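ThiJ/PfpI family protein (PDB 3EWN) is of unknown function but has the fold of the DJ-1/PfpI family, a branch of the class I glutaminase-like superfamily. Local coordinates at residues 26-31 against 37-42; 61-66 against 71-76; 96-101 against 238-243; 126-131 against 148-153; 185-188 against 194-197. All blocks are in the same frame, centred on the assembly; numbering follows the deposited sequence.

Contact 1 of 5, residues 26-31 against 37-42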
loop_
_atom_site.group_PDB
_atom_site.type_symbol
_atom_site.label_atom_id
_atom_site.label_comp_id
_atom_site.label_asym_id
_atom_site.label_seq_id
_atom_site.Cartn_x
_atom_site.Cartn_y
_atom_site.Cartn_z
ATOM N N ILE A 26 17.925 -3.130 4.226
ATOM C CA ILE A 26 17.062 -2.974 3.064
ATOM C C ILE A 26 16.959 -1.532 2.590
ATOM O O ILE A 26 16.495 -0.663 3.330
ATOM C CB ILE A 26 15.645 -3.508 3.402
ATOM C CG1 ILE A 26 15.741 -4.984 3.802
ATOM C CG2 ILE A 26 14.706 -3.323 2.224
ATOM C CD1 ILE A 26 14.494 -5.540 4.470
ATOM N N ALA A 27 17.388 -1.280 1.356
ATOM C CA ALA A 27 17.322 0.066 0.798
ATOM C C ALA A 27 16.209 0.154 -0.241
ATOM O O ALA A 27 16.194 -0.602 -1.214
ATOM C CB ALA A 27 18.661 0.443 0.163
HETATM N N MSE A 28 15.285 1.087 -0.030
HETATM C CA MSE A 28 14.165 1.283 -0.941
HETATM C C MSE A 28 14.238 2.675 -1.557
HETATM O O MSE A 28 14.115 3.681 -0.865
HETATM C CB MSE A 28 12.849 1.098 -0.180
HETATM C CG MSE A 28 12.773 -0.240 0.571
HETATM SE SE MSE A 28 11.122 -0.565 1.511
HETATM C CE MSE A 28 10.084 -1.276 0.076
ATOM N N LEU A 29 14.454 2.719 -2.866
ATOM C CA LEU A 29 14.552 3.977 -3.585
ATOM C C LEU A 29 13.197 4.666 -3.698
ATOM O O LEU A 29 12.180 4.011 -3.910
ATOM C CB LEU A 29 15.100 3.730 -4.995
ATOM C CG LEU A 29 15.173 4.933 -5.939
ATOM C CD1 LEU A 29 16.316 5.847 -5.526
ATOM C CD2 LEU A 29 15.380 4.441 -7.371
ATOM N N VAL A 30 13.188 5.985 -3.529
ATOM C CA VAL A 30 11.966 6.767 -3.689
ATOM C C VAL A 30 12.354 7.962 -4.545
ATOM O O VAL A 30 13.503 8.390 -4.526
ATOM C CB VAL A 30 11.358 7.264 -2.342
ATOM C CG1 VAL A 30 10.911 6.075 -1.512
ATOM C CG2 VAL A 30 12.353 8.136 -1.583
ATOM N N TYR A 31 11.401 8.486 -5.306
ATOM C CA TYR A 31 11.665 9.617 -6.181
ATOM C C TYR A 31 10.363 10.315 -6.521
ATOM O O TYR A 31 9.285 9.740 -6.372
ATOM C CB TYR A 31 12.366 9.137 -7.460
ATOM C CG TYR A 31 11.687 7.970 -8.149
ATOM C CD1 TYR A 31 10.587 8.167 -8.983
ATOM C CD2 TYR A 31 12.138 6.667 -7.955
ATOM C CE1 TYR A 31 9.951 7.089 -9.610
ATOM C CE2 TYR A 31 11.507 5.582 -8.573
ATOM C CZ TYR A 31 10.418 5.803 -9.398
ATOM O OH TYR A 31 9.799 4.743 -10.012
HETATM N N MSE A 37 1.905 3.086 -3.889
HETATM C CA MSE A 37 1.550 1.706 -3.552
HETATM C C MSE A 37 2.709 0.768 -3.933
HETATM O O MSE A 37 2.913 -0.275 -3.311
HETATM C CB MSE A 37 0.265 1.294 -4.286
HETATM C CG MSE A 37 -0.229 -0.123 -3.985
HETATM SE SE MSE A 37 -0.523 -0.562 -2.124
HETATM C CE MSE A 37 -0.283 -2.444 -2.269
ATOM N N ASP A 38 3.466 1.147 -4.959
ATOM C CA ASP A 38 4.603 0.341 -5.408
ATOM C C ASP A 38 5.615 0.185 -4.289
ATOM O O ASP A 38 6.273 -0.846 -4.168
ATOM C CB ASP A 38 5.296 1.008 -6.600
ATOM C CG ASP A 38 4.496 0.903 -7.868
ATOM O OD1 ASP A 38 3.290 0.585 -7.787
ATOM O OD2 ASP A 38 5.077 1.149 -8.948
ATOM N N LEU A 39 5.740 1.233 -3.484
ATOM C CA LEU A 39 6.668 1.249 -2.364
ATOM C C LEU A 39 6.078 0.607 -1.113
ATOM O O LEU A 39 6.709 -0.240 -0.481
ATOM C CB LEU A 39 7.057 2.694 -2.037
ATOM C CG LEU A 39 7.869 2.945 -0.764
ATOM C CD1 LEU A 39 9.282 2.424 -0.945
ATOM C CD2 LEU A 39 7.892 4.431 -0.459
ATOM N N VAL A 40 4.857 1.008 -0.770
ATOM C CA VAL A 40 4.191 0.530 0.438
ATOM C C VAL A 40 3.762 -0.936 0.485
ATOM O O VAL A 40 3.765 -1.539 1.557
ATOM C CB VAL A 40 2.993 1.448 0.770
ATOM C CG1 VAL A 40 2.198 0.893 1.941
ATOM C CG2 VAL A 40 3.514 2.845 1.105
ATOM N N GLY A 41 3.377 -1.511 -0.650
ATOM C CA GLY A 41 3.001 -2.916 -0.639
ATOM C C GLY A 41 4.200 -3.670 -0.089
ATOM O O GLY A 41 4.086 -4.418 0.883
ATOM N N PRO A 42 5.377 -3.498 -0.703
ATOM C CA PRO A 42 6.576 -4.188 -0.221
ATOM C C PRO A 42 6.981 -3.717 1.179
ATOM O O PRO A 42 7.365 -4.523 2.024
ATOM C CB PRO A 42 7.625 -3.828 -1.272
ATOM C CG PRO A 42 6.813 -3.708 -2.520
ATOM C CD PRO A 42 5.597 -2.944 -2.050
#
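Leu39, on helix 36-46, meets Met28 and Val30 of segment 26-31 with its forked end. Its CG stands anti to the backbone N (chi1 171°), and this sends both methyls to the strand side. CD1 comes against Met28 CB at 3.9 Å and also lies near Val30, while CD2 lies 3.6 Å from CG1 of Val30, the branch of that valine that reaches the helix. A leucine suits the place because two diverging methyls can touch Met28 and Val30, two residues apart, at once. The backbone O of Leu39 is touched too: the terminal methyl of Met28, which is present as selenomethionine, ends 3.6 Å from it.

Gly41 next gives its N to Met37 O, continuing the helical bonding. Pro42 has no N-H to repeat this, and the helix kinks there; its ring serves as apolar surface instead, with CB 3.8 Å from Met28 CE. A bend at chi3 (84°) brings the flexible selenoether end to both Leu39 and Pro42. The short segments run nearly antiparallel, their axes 10.0 Å apart at an angle of 162°, as expected where a helix packs back over its strand in a beta-alpha-beta unit. Strands 53-58 and 87-90 flank strand 25-29, with Ile54 and Phe89 beside Met28, and Val40 of helix 36-46 packs on Val40 of the second subunit.

Contact 2 of 5, residues 61-66 against 71-76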
loop_
_atom_site.group_PDB
_atom_site.type_symbol
_atom_site.label_atom_id
_atom_site.label_comp_id
_atom_site.label_asym_id
_atom_site.label_seq_id
_atom_site.Cartn_x
_atom_site.Cartn_y
_atom_site.Cartn_z
ATOM N N LEU A 61 17.259 14.541 0.944
ATOM C CA LEU A 61 16.310 14.243 2.007
ATOM C C LEU A 61 15.001 15.018 1.902
ATOM O O LEU A 61 14.113 14.855 2.734
ATOM C CB LEU A 61 16.952 14.478 3.378
ATOM C CG LEU A 61 18.101 13.531 3.752
ATOM C CD1 LEU A 61 18.604 13.868 5.146
ATOM C CD2 LEU A 61 17.628 12.081 3.706
ATOM N N ASP A 62 14.875 15.862 0.883
ATOM C CA ASP A 62 13.635 16.613 0.717
ATOM C C ASP A 62 12.505 15.620 0.450
ATOM O O ASP A 62 12.709 14.589 -0.193
ATOM C CB ASP A 62 13.734 17.592 -0.458
ATOM C CG ASP A 62 14.853 18.601 -0.290
ATOM O OD1 ASP A 62 14.902 19.270 0.759
ATOM O OD2 ASP A 62 15.681 18.728 -1.215
ATOM N N PRO A 63 11.301 15.908 0.957
ATOM C CA PRO A 63 10.157 15.016 0.747
ATOM C C PRO A 63 9.876 14.849 -0.745
ATOM O O PRO A 63 10.034 15.794 -1.514
ATOM C CB PRO A 63 9.023 15.744 1.463
ATOM C CG PRO A 63 9.734 16.449 2.578
ATOM C CD PRO A 63 10.956 16.997 1.888
ATOM N N VAL A 64 9.480 13.646 -1.152
ATOM C CA VAL A 64 9.165 13.381 -2.551
ATOM C C VAL A 64 7.662 13.151 -2.650
ATOM O O VAL A 64 7.082 12.446 -1.825
ATOM C CB VAL A 64 9.907 12.131 -3.079
ATOM C CG1 VAL A 64 11.408 12.390 -3.087
ATOM C CG2 VAL A 64 9.579 10.919 -2.219
ATOM N N THR A 65 7.031 13.762 -3.646
ATOM C CA THR A 65 5.592 13.627 -3.821
ATOM C C THR A 65 5.256 12.580 -4.877
ATOM O O THR A 65 5.768 12.630 -5.995
ATOM C CB THR A 65 4.957 14.971 -4.221
ATOM O OG1 THR A 65 5.276 15.960 -3.230
ATOM C CG2 THR A 65 3.443 14.826 -4.326
ATOM N N SER A 66 4.389 11.640 -4.512
ATOM C CA SER A 66 3.991 10.563 -5.417
ATOM C C SER A 66 3.141 11.054 -6.581
ATOM O O SER A 66 2.733 12.215 -6.618
ATOM C CB SER A 66 3.231 9.478 -4.649
ATOM O OG SER A 66 1.905 9.879 -4.349
ATOM N N ALA A 71 3.178 12.706 -0.130
ATOM C CA ALA A 71 4.593 12.985 0.089
ATOM C C ALA A 71 5.230 12.108 1.164
ATOM O O ALA A 71 4.695 11.962 2.264
ATOM C CB ALA A 71 4.784 14.462 0.437
ATOM N N ILE A 72 6.385 11.541 0.828
ATOM C CA ILE A 72 7.144 10.670 1.721
ATOM C C ILE A 72 8.495 11.314 2.043
ATOM O O ILE A 72 9.114 11.922 1.173
ATOM C CB ILE A 72 7.390 9.290 1.054
ATOM C CG1 ILE A 72 6.107 8.456 1.084
ATOM C CG2 ILE A 72 8.521 8.552 1.755
ATOM C CD1 ILE A 72 4.980 9.007 0.246
ATOM N N VAL A 73 8.949 11.184 3.288
ATOM C CA VAL A 73 10.228 11.767 3.684
ATOM C C VAL A 73 11.347 10.727 3.639
ATOM O O VAL A 73 11.289 9.716 4.332
ATOM C CB VAL A 73 10.178 12.343 5.119
ATOM C CG1 VAL A 73 11.475 13.094 5.413
ATOM C CG2 VAL A 73 8.978 13.271 5.276
ATOM N N PRO A 74 12.374 10.958 2.808
ATOM C CA PRO A 74 13.487 10.007 2.714
ATOM C C PRO A 74 14.253 9.973 4.033
ATOM O O PRO A 74 14.206 10.934 4.800
ATOM C CB PRO A 74 14.348 10.581 1.588
ATOM C CG PRO A 74 13.379 11.389 0.770
ATOM C CD PRO A 74 12.513 12.037 1.815
ATOM N N THR A 75 14.962 8.878 4.294
ATOM C CA THR A 75 15.746 8.764 5.522
ATOM C C THR A 75 17.225 8.587 5.202
ATOM O O THR A 75 18.062 8.500 6.102
ATOM C CB THR A 75 15.284 7.584 6.398
ATOM O OG1 THR A 75 15.368 6.364 5.652
ATOM C CG2 THR A 75 13.856 7.805 6.876
ATOM N N ALA A 76 17.539 8.542 3.912
ATOM C CA ALA A 76 18.914 8.389 3.462
ATOM C C ALA A 76 19.066 8.932 2.050
ATOM O O ALA A 76 18.092 9.021 1.303
ATOM C CB ALA A 76 19.317 6.914 3.498
#
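Pro74 lays its ring against Leu61 and Asp62, its ring carbons shared between the Leu61 side chain and the carbonyls of both residues. CB, the first ring atom, lies 4.2 Å from Leu61 CD2, a methyl that reaches on to within 3.5 Å of Ala76 N. CG, at the tip of the pucker, comes 3.4 Å from Asp62 O. CD, closing the ring onto the backbone N, sits beside two carbonyls, 3.3 Å from Asp62 O and 3.4 Å from Leu61 O. Proline has no N-H to continue the ladder, and its ring carbons pack on the carbonyls instead.

Further along, the two segments form a beta hairpin, strands 64-65 and 71-73. Val64 and Ile72 are its hydrogen-bonded pair: Val64 N bonds to Ile72 O and Ile72 N to Val64 O, both at 2.9 Å. Both of these branched side chains suit extended backbone, and both face the protein, reaching Met34. Thr65 and Ala71, the neighbouring non-hydrogen-bonded pair, lie on the other face, with OG1 of Thr65 4.0 Å from Ala71 CB. Ala71 and Val73 also pair with an antiparallel strand of the second subunit, carrying the small sheet across the interface.

Contact 3 of 5, residues 96-101 against 238-243; sequences GTLAAA and DALAGF
Leu98 and Leu240 bring the two segments closest at the backbone, with their CA atoms 7.4 Å apart, too far for main chains to bond. Each segment looks inward for its hydrogen bonds. In 96-101, Ala101 N bonds to Thr97 O in the usual helical way. In 238-243 the helix ends in a Schellman motif: Gly242 takes a positive phi of 90°, a turn glycine makes without strain, while Phe243 N bonds back to Asp238 O and Gly242 N to Ala239 O.

What joins the segments is apolar, and Leu240 carries it. With CG placed opposite its backbone N (chi1 175°), the side chain projects from the last helical turn and puts CD2 against two partners, 3.7 Å from Ala101 CB and 3.9 Å from Leu98 CD2. The two leucines meet aslant through those single methyls. Alanine suits position 101, its short methyl pointing at the incoming leucine, while the end of Leu98 turns in to Leu240. Leu98 also touches Phe233 and Lys236, so it lies along more than one turn of helix 231-240. The contact thus sets the end of this late helix against helix 95-100, which is backed in turn by Ile129 of helix 126-132.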
loop_
_atom_site.group_PDB
_atom_site.type_symbol
_atom_site.label_atom_id
_atom_site.label_comp_id
_atom_site.label_asym_id
_atom_site.label_seq_id
_atom_site.Cartn_x
_atom_site.Cartn_y
_atom_site.Cartn_z
ATOM N N GLY A 96 7.714 9.985 -13.648
ATOM C CA GLY A 96 8.679 10.091 -12.567
ATOM C C GLY A 96 9.704 8.973 -12.626
ATOM O O GLY A 96 10.869 9.159 -12.270
ATOM N N THR A 97 9.257 7.808 -13.080
ATOM C CA THR A 97 10.106 6.629 -13.204
ATOM C C THR A 97 11.074 6.782 -14.377
ATOM O O THR A 97 12.233 6.371 -14.297
ATOM C CB THR A 97 9.250 5.375 -13.431
ATOM O OG1 THR A 97 8.326 5.230 -12.343
ATOM C CG2 THR A 97 10.133 4.133 -13.534
ATOM N N LEU A 98 10.588 7.363 -15.471
ATOM C CA LEU A 98 11.423 7.581 -16.644
ATOM C C LEU A 98 12.507 8.587 -16.273
ATOM O O LEU A 98 13.660 8.460 -16.690
ATOM C CB LEU A 98 10.576 8.112 -17.804
ATOM C CG LEU A 98 9.491 7.156 -18.311
ATOM C CD1 LEU A 98 8.568 7.886 -19.277
ATOM C CD2 LEU A 98 10.149 5.953 -18.993
ATOM N N ALA A 99 12.131 9.591 -15.489
ATOM C CA ALA A 99 13.084 10.605 -15.056
ATOM C C ALA A 99 14.149 9.955 -14.178
ATOM O O ALA A 99 15.340 10.202 -14.344
ATOM C CB ALA A 99 12.370 11.712 -14.283
ATOM N N ALA A 100 13.719 9.121 -13.240
ATOM C CA ALA A 100 14.663 8.443 -12.359
ATOM C C ALA A 100 15.589 7.514 -13.151
ATOM O O ALA A 100 16.786 7.438 -12.872
ATOM C CB ALA A 100 13.912 7.651 -11.292
ATOM N N ALA A 101 15.031 6.824 -14.141
ATOM C CA ALA A 101 15.803 5.895 -14.963
ATOM C C ALA A 101 16.721 6.606 -15.951
ATOM O O ALA A 101 17.500 5.957 -16.648
ATOM C CB ALA A 101 14.858 4.959 -15.716
ATOM N N ASP A 238 9.848 2.268 -24.259
ATOM C CA ASP A 238 10.599 1.636 -25.340
ATOM C C ASP A 238 11.759 2.533 -25.766
ATOM O O ASP A 238 12.857 2.049 -26.027
ATOM C CB ASP A 238 9.701 1.362 -26.551
ATOM C CG ASP A 238 8.776 0.175 -26.341
ATOM O OD1 ASP A 238 9.113 -0.716 -25.529
ATOM O OD2 ASP A 238 7.719 0.119 -27.008
ATOM N N ALA A 239 11.516 3.840 -25.837
ATOM C CA ALA A 239 12.560 4.781 -26.232
ATOM C C ALA A 239 13.692 4.776 -25.209
ATOM O O ALA A 239 14.871 4.794 -25.567
ATOM C CB ALA A 239 11.976 6.196 -26.368
ATOM N N LEU A 240 13.322 4.756 -23.933
ATOM C CA LEU A 240 14.292 4.739 -22.845
ATOM C C LEU A 240 15.185 3.505 -22.956
ATOM O O LEU A 240 16.383 3.564 -22.681
ATOM C CB LEU A 240 13.568 4.708 -21.495
ATOM C CG LEU A 240 14.445 4.563 -20.250
ATOM C CD1 LEU A 240 15.074 5.903 -19.914
ATOM C CD2 LEU A 240 13.605 4.071 -19.078
ATOM N N ALA A 241 14.590 2.387 -23.357
ATOM C CA ALA A 241 15.321 1.132 -23.481
ATOM C C ALA A 241 16.128 1.049 -24.772
ATOM O O ALA A 241 16.739 0.023 -25.060
ATOM C CB ALA A 241 14.356 -0.042 -23.387
ATOM N N GLY A 242 16.112 2.124 -25.551
ATOM C CA GLY A 242 16.881 2.151 -26.784
ATOM C C GLY A 242 16.221 1.680 -28.066
ATOM O O GLY A 242 16.913 1.478 -29.066
ATOM N N PHE A 243 14.904 1.498 -28.067
ATOM C CA PHE A 243 14.232 1.059 -29.287
ATOM C C PHE A 243 13.862 2.245 -30.175
ATOM O O PHE A 243 13.930 3.392 -29.689
ATOM C CB PHE A 243 12.967 0.261 -28.962
ATOM C CG PHE A 243 13.233 -1.054 -28.285
ATOM C CD1 PHE A 243 13.323 -1.134 -26.902
ATOM C CD2 PHE A 243 13.379 -2.220 -29.034
ATOM C CE1 PHE A 243 13.551 -2.354 -26.269
ATOM C CE2 PHE A 243 13.609 -3.448 -28.410
ATOM C CZ PHE A 243 13.694 -3.513 -27.023
#

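Contact 4 of 5, residues 126-131 against 148-153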
loop_
_atom_site.group_PDB
_atom_site.type_symbol
_atom_site.label_atom_id
_atom_site.label_comp_id
_atom_site.label_asym_id
_atom_site.label_seq_id
_atom_site.Cartn_x
_atom_site.Cartn_y
_atom_site.Cartn_z
ATOM N N GLY A 126 9.443 -0.199 -11.823
ATOM C CA GLY A 126 10.722 -0.045 -11.161
ATOM C C GLY A 126 11.790 -0.868 -11.866
ATOM O O GLY A 126 12.978 -0.580 -11.760
ATOM N N SER A 127 11.375 -1.901 -12.593
ATOM C CA SER A 127 12.349 -2.726 -13.294
ATOM C C SER A 127 13.010 -1.974 -14.454
ATOM O O SER A 127 14.014 -2.427 -14.992
ATOM C CB SER A 127 11.709 -4.036 -13.777
ATOM O OG SER A 127 10.410 -3.834 -14.305
ATOM N N LEU A 128 12.451 -0.829 -14.842
ATOM C CA LEU A 128 13.062 -0.036 -15.910
ATOM C C LEU A 128 14.308 0.614 -15.309
ATOM O O LEU A 128 15.311 0.814 -15.989
ATOM C CB LEU A 128 12.115 1.062 -16.412
ATOM C CG LEU A 128 10.809 0.684 -17.118
ATOM C CD1 LEU A 128 10.081 1.967 -17.515
ATOM C CD2 LEU A 128 11.075 -0.178 -18.349
ATOM N N ILE A 129 14.231 0.943 -14.022
ATOM C CA ILE A 129 15.355 1.557 -13.333
ATOM C C ILE A 129 16.467 0.522 -13.174
ATOM O O ILE A 129 17.635 0.831 -13.405
ATOM C CB ILE A 129 14.928 2.107 -11.946
ATOM C CG1 ILE A 129 13.936 3.260 -12.130
ATOM C CG2 ILE A 129 16.158 2.568 -11.159
ATOM C CD1 ILE A 129 13.295 3.753 -10.825
ATOM N N LEU A 130 16.103 -0.707 -12.798
ATOM C CA LEU A 130 17.087 -1.780 -12.639
ATOM C C LEU A 130 17.767 -2.041 -13.977
ATOM O O LEU A 130 18.977 -2.257 -14.045
ATOM C CB LEU A 130 16.420 -3.085 -12.180
ATOM C CG LEU A 130 15.728 -3.152 -10.820
ATOM C CD1 LEU A 130 15.312 -4.592 -10.555
ATOM C CD2 LEU A 130 16.662 -2.659 -9.724
ATOM N N GLY A 131 16.974 -2.035 -15.041
ATOM C CA GLY A 131 17.524 -2.281 -16.360
ATOM C C GLY A 131 18.444 -1.167 -16.817
ATOM O O GLY A 131 19.541 -1.420 -17.308
ATOM N N ARG A 148 6.535 -3.841 -19.878
ATOM C CA ARG A 148 7.300 -5.068 -19.675
ATOM C C ARG A 148 8.252 -5.409 -20.828
ATOM O O ARG A 148 9.420 -5.740 -20.605
ATOM C CB ARG A 148 6.340 -6.237 -19.434
ATOM C CG ARG A 148 7.017 -7.504 -18.953
ATOM C CD ARG A 148 6.002 -8.603 -18.659
ATOM N NE ARG A 148 5.310 -9.040 -19.869
ATOM C CZ ARG A 148 4.009 -8.877 -20.094
ATOM N NH1 ARG A 148 3.239 -8.287 -19.189
ATOM N NH2 ARG A 148 3.480 -9.302 -21.232
ATOM N N ASP A 149 7.765 -5.323 -22.061
ATOM C CA ASP A 149 8.606 -5.658 -23.203
ATOM C C ASP A 149 9.796 -4.734 -23.403
ATOM O O ASP A 149 10.796 -5.133 -24.000
ATOM C CB ASP A 149 7.775 -5.712 -24.485
ATOM C CG ASP A 149 6.847 -6.905 -24.518
ATOM O OD1 ASP A 149 7.286 -8.004 -24.120
ATOM O OD2 ASP A 149 5.688 -6.749 -24.946
ATOM N N ALA A 150 9.701 -3.506 -22.904
ATOM C CA ALA A 150 10.800 -2.556 -23.044
ATOM C C ALA A 150 12.072 -3.077 -22.379
ATOM O O ALA A 150 13.180 -2.744 -22.800
ATOM C CB ALA A 150 10.408 -1.202 -22.435
ATOM N N LEU A 151 11.905 -3.906 -21.350
ATOM C CA LEU A 151 13.034 -4.457 -20.605
ATOM C C LEU A 151 14.082 -5.153 -21.470
ATOM O O LEU A 151 15.263 -5.177 -21.119
ATOM C CB LEU A 151 12.532 -5.429 -19.531
ATOM C CG LEU A 151 11.671 -4.815 -18.424
ATOM C CD1 LEU A 151 11.132 -5.921 -17.523
ATOM C CD2 LEU A 151 12.503 -3.808 -17.628
ATOM N N ALA A 152 13.648 -5.717 -22.594
ATOM C CA ALA A 152 14.554 -6.409 -23.510
ATOM C C ALA A 152 15.679 -5.485 -23.974
ATOM O O ALA A 152 16.789 -5.936 -24.264
ATOM C CB ALA A 152 13.771 -6.930 -24.720
ATOM N N GLY A 153 15.381 -4.192 -24.043
ATOM C CA GLY A 153 16.374 -3.227 -24.476
ATOM C C GLY A 153 17.526 -3.078 -23.503
ATOM O O GLY A 153 18.597 -2.599 -23.874
#
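Leu151 points its forked end at Ser127 and Leu128 of helix 126-132. This helix follows strand 119-123 through a tight turn at Cys124, a strand-turn-helix placed like the nucleophile elbow of class I glutaminase-like proteins, although no activity is established here. The partner, 148-153, is largely a 3-10 segment, held by bonds from residue i+3 to residue i such as Gly153 N to Ala150 O.

Leu128 and Leu151 cross at about a right angle and touch where CD2 of Leu128 comes 4.0 Å from CD2 of Leu151. The same Leu128 methyl faces Ala150 CB at 4.3 Å; alanine's small size lets the 3-10 segment come near on that side, where Ala150 also touches Ala237 and Asp238 of helix 231-240. Both leucines set CG beside the backbone N (chi1 -65° for Leu128), and although their first bonds leave obliquely to the partner, their ends turn inward to it.

Ser127, one residue before Leu128, meets Leu151 as well. Its OG is wedged between the backbone N and the carbonyl carbon (chi1 41°), within hydrogen-bonding distance of Cys124 O and of Thr142 O, which must share its single proton. A small hydroxyl suits this buried spot because carbonyls are at hand to receive it. Its outer surface still rests on hydrocarbon, OG lying 3.9 Å from Leu151 CD1. On the other branch, Leu151 CD2 sits 3.3 Å from Ser127 O, a carbonyl already hydrogen-bonded by Gly131 N at 3.0 Å.

Contact 5 of 5, residues 185-188 against 194-197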
loop_
_atom_site.group_PDB
_atom_site.type_symbol
_atom_site.label_atom_id
_atom_site.label_comp_id
_atom_site.label_asym_id
_atom_site.label_seq_id
_atom_site.Cartn_x
_atom_site.Cartn_y
_atom_site.Cartn_z
HETATM N N MSE A 185 9.273 -12.466 -0.372
HETATM C CA MSE A 185 10.578 -12.032 0.125
HETATM C C MSE A 185 10.709 -12.328 1.620
HETATM O O MSE A 185 11.776 -12.728 2.093
HETATM C CB MSE A 185 10.791 -10.533 -0.128
HETATM C CG MSE A 185 11.106 -10.162 -1.591
HETATM SE SE MSE A 185 12.704 -10.995 -2.301
HETATM C CE MSE A 185 14.007 -10.250 -1.112
ATOM N N VAL A 186 9.629 -12.128 2.368
ATOM C CA VAL A 186 9.663 -12.400 3.803
ATOM C C VAL A 186 10.014 -13.867 4.064
ATOM O O VAL A 186 10.793 -14.179 4.965
ATOM C CB VAL A 186 8.304 -12.075 4.471
ATOM C CG1 VAL A 186 8.287 -12.590 5.908
ATOM C CG2 VAL A 186 8.057 -10.565 4.446
ATOM N N ALA A 187 9.442 -14.774 3.277
ATOM C CA ALA A 187 9.724 -16.197 3.457
ATOM C C ALA A 187 11.164 -16.507 3.043
ATOM O O ALA A 187 11.841 -17.323 3.671
ATOM C CB ALA A 187 8.750 -17.034 2.634
ATOM N N GLU A 188 11.619 -15.855 1.977
ATOM C CA GLU A 188 12.983 -16.044 1.474
ATOM C C GLU A 188 14.001 -15.623 2.531
ATOM O O GLU A 188 14.969 -16.337 2.797
ATOM C CB GLU A 188 13.190 -15.212 0.204
ATOM C CG GLU A 188 14.625 -15.155 -0.335
ATOM C CD GLU A 188 15.147 -16.508 -0.790
ATOM O OE1 GLU A 188 14.324 -17.386 -1.118
ATOM O OE2 GLU A 188 16.381 -16.690 -0.841
ATOM N N TYR A 194 7.178 -17.577 9.270
ATOM C CA TYR A 194 7.259 -16.155 9.575
ATOM C C TYR A 194 6.368 -15.420 8.579
ATOM O O TYR A 194 5.593 -14.540 8.954
ATOM C CB TYR A 194 8.703 -15.665 9.447
ATOM C CG TYR A 194 8.954 -14.298 10.051
ATOM C CD1 TYR A 194 9.686 -14.166 11.228
ATOM C CD2 TYR A 194 8.456 -13.144 9.452
ATOM C CE1 TYR A 194 9.918 -12.922 11.796
ATOM C CE2 TYR A 194 8.682 -11.888 10.015
ATOM C CZ TYR A 194 9.414 -11.788 11.185
ATOM O OH TYR A 194 9.657 -10.555 11.741
ATOM N N ALA A 195 6.471 -15.796 7.307
ATOM C CA ALA A 195 5.670 -15.167 6.261
ATOM C C ALA A 195 4.179 -15.355 6.515
ATOM O O ALA A 195 3.382 -14.446 6.291
ATOM C CB ALA A 195 6.039 -15.743 4.895
ATOM N N GLU A 196 3.801 -16.541 6.979
ATOM C CA GLU A 196 2.396 -16.818 7.247
ATOM C C GLU A 196 1.896 -15.939 8.391
ATOM O O GLU A 196 0.748 -15.494 8.380
ATOM C CB GLU A 196 2.209 -18.302 7.559
ATOM C CG GLU A 196 2.563 -19.196 6.372
ATOM C CD GLU A 196 2.534 -20.672 6.718
ATOM O OE1 GLU A 196 2.839 -21.008 7.881
ATOM O OE2 GLU A 196 2.219 -21.493 5.824
ATOM N N CYS A 197 2.759 -15.673 9.368
ATOM C CA CYS A 197 2.371 -14.808 10.483
ATOM C C CYS A 197 2.109 -13.398 9.957
ATOM O O CYS A 197 1.142 -12.746 10.347
ATOM C CB CYS A 197 3.471 -14.756 11.540
ATOM S SG CYS A 197 3.614 -16.274 12.498
#
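Val186 and Ala187 on helix 177-189 face Tyr194 and Ala195 on helix 192-201, and everything that passes between them is apolar packing. At the closest point the backbones are near, with the CA atoms of Ala187 and Ala195 only 5.0 Å apart, a spacing that small residues permit. Their methyls touch, CB to CB at 3.8 Å.

Val186 supplies the larger group. Its CG1 stands opposite the backbone N (chi1 170°) and extends to the second helix, lying 3.7 Å from Ala195 CA and 4.0 Å from Ala195 CB, so that a single methyl presses on the main chain as well as the side chain of the alanine. The same CG1 reaches Tyr194 CD2 at 3.6 Å, approaching the ring obliquely; the valine and tyrosine side chains cross at about a right angle.

Polar interactions lie outside the two segments. The hydroxyl of Tyr194, at the far end of the ring, bonds to Ser48 O and Met50 N, which suits an aromatic that must both fill apolar space and satisfy a polar tip. Glu188 turns off to a salt bridge with Arg165.

These are two consecutive helices packed on each other across a short connection. Val186 also rests on Met45 of helix 36-46, and Phe210 of the second subunit packs on both Ala187 and Ala195.

How the contacts relate
Contact 1 lies deepest, about 6 Å from the chain centre, and is pure helix-on-sheet packing; contact 2, about 17 Å out and partly exposed, is the one joined by backbone hydrogen bonds. They meet where Val30 packs on Val64 and Pro74. Contacts 3, 4 and 5 pack helical elements mostly through leucine, valine and alanine, with a serine in contact 4 and a tyrosine ring in contact 5. Contacts 3 and 4 lie about 8 Å apart, centre to centre, with Asp238 and Ala241 against Ala150. Tyr31 links contact 1 to both, probably bonding Thr97 and packing on Ile129. Contact 5 lies across the chain centre from contacts 3 and 4, and like contacts 1 and 2 touches the second subunit.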